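Local structure of PR domain zinc finger protein 2 (Homo sapiens, 2QPW) at residues G44-K49 with G134-V139. The protein trimethylates a specific lysine of histone H3 with S-adenosyl-L-methionine as methyl donor, through its PR (SET-related) domain, and may also act as a DNA-binding transcription factor. Residues are numbered along the deposited sequence; the frame is centred on the assembly and turned at random.
Sequences GVWATK and GEELLV
The indole of W46 lies with one face on the side chain of E136. E136 CB sits over the six-membered ring, 3.9 Å from its centroid and 7° off the normal, a CH-pi contact. The carboxylate of E136 lies above the indole plane but beyond the rim at W46 CZ2. Its plane is 17° from that of the indole, with E136 OE1 4.0 Å from W46 CZ2. E136 reaches this place because CG is anti to its backbone N (chi1 -175°) and the chain beyond is extended. At the ring edge, near its plane, G134 O comes 3.3 Å from W46 CE3. W46 NE1 is hydrogen-bonded to F34 O, E136 OE2 to S36 OG and E136 OE1 to A37 N. A water also donates to E136 OE2 and to L137 O, and accepts from V45 N. It thus joins the two segments beside the direct bonds.

Two backbone hydrogen bonds flank a single beta bridge between W46 and E136. L137 N donates to V45 O over 2.9 Å, and A47 N to E135 O in a nearly straight bond. Beyond them is a third, in which G134 N donates to A47 O from above the carbonyl plane. This joins the strand 43-47, which pairs on its other edge with strand 31-35, to the segment just before the short, weakly bonded strand 138-139. The contact lies inside the SET fold of the PR domain and brings an early hairpin against the C-terminal part of the chain.

On the L137 side the packing is apolar. L137 CD2 meets V45 CG1 at 4.0 Å, and L137 CD1 lies 4.2 Å from A47 CB. V31 touches both V45 and L137, and L114 of strand 104-119 also touches L137.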
loop_
_atom_site.group_PDB
_atom_site.type_symbol
_atom_site.label_atom_id
_atom_site.label_comp_id
_atom_site.label_asym_id
_atom_site.label_seq_id
_atom_site.Cartn_x
_atom_site.Cartn_y
_atom_site.Cartn_z
ATOM N N GLY A 44 4.436 -4.733 -6.942
ATOM C CA GLY A 44 3.061 -4.444 -6.489
ATOM C C GLY A 44 2.394 -5.725 -5.943
ATOM O O GLY A 44 3.064 -6.741 -5.747
ATOM N N VAL A 45 1.091 -5.633 -5.619
ATOM C CA VAL A 45 0.332 -6.721 -4.986
ATOM C C VAL A 45 -0.886 -7.028 -5.854
ATOM O O VAL A 45 -1.565 -6.105 -6.298
ATOM C CB VAL A 45 -0.171 -6.305 -3.563
ATOM C CG1 VAL A 45 -0.827 -7.467 -2.849
ATOM C CG2 VAL A 45 1.029 -5.739 -2.716
ATOM N N TRP A 46 -1.143 -8.321 -6.066
ATOM C CA TRP A 46 -2.194 -8.805 -6.994
ATOM C C TRP A 46 -3.088 -9.845 -6.355
ATOM O O TRP A 46 -2.630 -10.666 -5.560
ATOM C CB TRP A 46 -1.572 -9.428 -8.261
ATOM C CG TRP A 46 -0.734 -8.480 -9.062
ATOM C CD1 TRP A 46 0.518 -8.070 -8.768
ATOM C CD2 TRP A 46 -1.081 -7.862 -10.314
ATOM N NE1 TRP A 46 0.990 -7.204 -9.741
ATOM C CE2 TRP A 46 0.022 -7.054 -10.701
ATOM C CE3 TRP A 46 -2.232 -7.875 -11.123
ATOM C CZ2 TRP A 46 0.030 -6.277 -11.899
ATOM C CZ3 TRP A 46 -2.233 -7.105 -12.332
ATOM C CH2 TRP A 46 -1.105 -6.301 -12.680
ATOM N N ALA A 47 -4.366 -9.840 -6.701
ATOM C CA ALA A 47 -5.295 -10.864 -6.155
ATOM C C ALA A 47 -5.045 -12.200 -6.856
ATOM O O ALA A 47 -4.772 -12.224 -8.073
ATOM C CB ALA A 47 -6.737 -10.420 -6.369
ATOM N N THR A 48 -5.098 -13.286 -6.085
ATOM C CA THR A 48 -4.902 -14.649 -6.651
ATOM C C THR A 48 -6.229 -15.397 -6.814
ATOM O O THR A 48 -6.296 -16.488 -7.454
ATOM C CB THR A 48 -4.000 -15.522 -5.735
ATOM O OG1 THR A 48 -4.650 -15.702 -4.473
ATOM C CG2 THR A 48 -2.599 -14.914 -5.559
ATOM N N LYS A 49 -7.270 -14.847 -6.208
ATOM C CA LYS A 49 -8.600 -15.459 -6.150
ATOM C C LYS A 49 -9.616 -14.351 -5.822
ATOM O O LYS A 49 -9.203 -13.230 -5.471
ATOM C CB LYS A 49 -8.603 -16.555 -5.078
ATOM C CG LYS A 49 -8.466 -16.118 -3.636
ATOM C CD LYS A 49 -8.334 -17.352 -2.702
ATOM C CE LYS A 49 -9.708 -17.941 -2.418
ATOM N NZ LYS A 49 -9.765 -18.972 -1.325
ATOM N N GLY A 134 -6.165 -11.896 -10.705
ATOM C CA GLY A 134 -5.391 -11.189 -11.742
ATOM C C GLY A 134 -5.519 -9.659 -11.775
ATOM O O GLY A 134 -4.948 -9.011 -12.670
ATOM N N GLU A 135 -6.274 -9.065 -10.831
ATOM C CA GLU A 135 -6.377 -7.581 -10.728
ATOM C C GLU A 135 -5.393 -7.043 -9.671
ATOM O O GLU A 135 -5.176 -7.680 -8.630
ATOM C CB GLU A 135 -7.822 -7.083 -10.417
ATOM C CG GLU A 135 -8.846 -7.378 -11.553
ATOM C CD GLU A 135 -10.281 -6.853 -11.306
ATOM O OE1 GLU A 135 -10.705 -6.617 -10.133
ATOM O OE2 GLU A 135 -11.018 -6.719 -12.331
ATOM N N GLU A 136 -4.833 -5.868 -9.937
ATOM C CA GLU A 136 -3.851 -5.229 -9.008
ATOM C C GLU A 136 -4.588 -4.557 -7.848
ATOM O O GLU A 136 -5.610 -3.879 -8.069
ATOM C CB GLU A 136 -2.955 -4.195 -9.744
ATOM C CG GLU A 136 -1.844 -3.603 -8.832
ATOM C CD GLU A 136 -0.723 -2.846 -9.556
ATOM O OE1 GLU A 136 -0.838 -2.579 -10.784
ATOM O OE2 GLU A 136 0.290 -2.487 -8.887
ATOM N N LEU A 137 -4.070 -4.749 -6.626
ATOM C CA LEU A 137 -4.566 -4.019 -5.449
ATOM C C LEU A 137 -3.979 -2.600 -5.461
ATOM O O LEU A 137 -2.756 -2.443 -5.554
ATOM C CB LEU A 137 -4.191 -4.726 -4.133
ATOM C CG LEU A 137 -5.133 -5.812 -3.579
ATOM C CD1 LEU A 137 -5.302 -6.921 -4.598
ATOM C CD2 LEU A 137 -4.569 -6.370 -2.193
ATOM N N LEU A 138 -4.863 -1.603 -5.371
ATOM C CA LEU A 138 -4.484 -0.160 -5.425
ATOM C C LEU A 138 -5.199 0.642 -4.342
ATOM O O LEU A 138 -6.423 0.666 -4.262
ATOM C CB LEU A 138 -4.822 0.461 -6.790
ATOM C CG LEU A 138 -4.090 -0.146 -7.977
ATOM C CD1 LEU A 138 -4.596 0.461 -9.323
ATOM C CD2 LEU A 138 -2.544 0.037 -7.906
ATOM N N VAL A 139 -4.416 1.319 -3.520
ATOM C CA VAL A 139 -4.986 2.109 -2.395
ATOM C C VAL A 139 -5.138 3.577 -2.794
ATOM O O VAL A 139 -4.396 4.085 -3.663
ATOM C CB VAL A 139 -4.102 1.944 -1.113
ATOM C CG1 VAL A 139 -2.707 2.632 -1.213
ATOM C CG2 VAL A 139 -4.868 2.366 0.184
HETATM O O HOH W 1 -0.078 -2.838 -6.061
#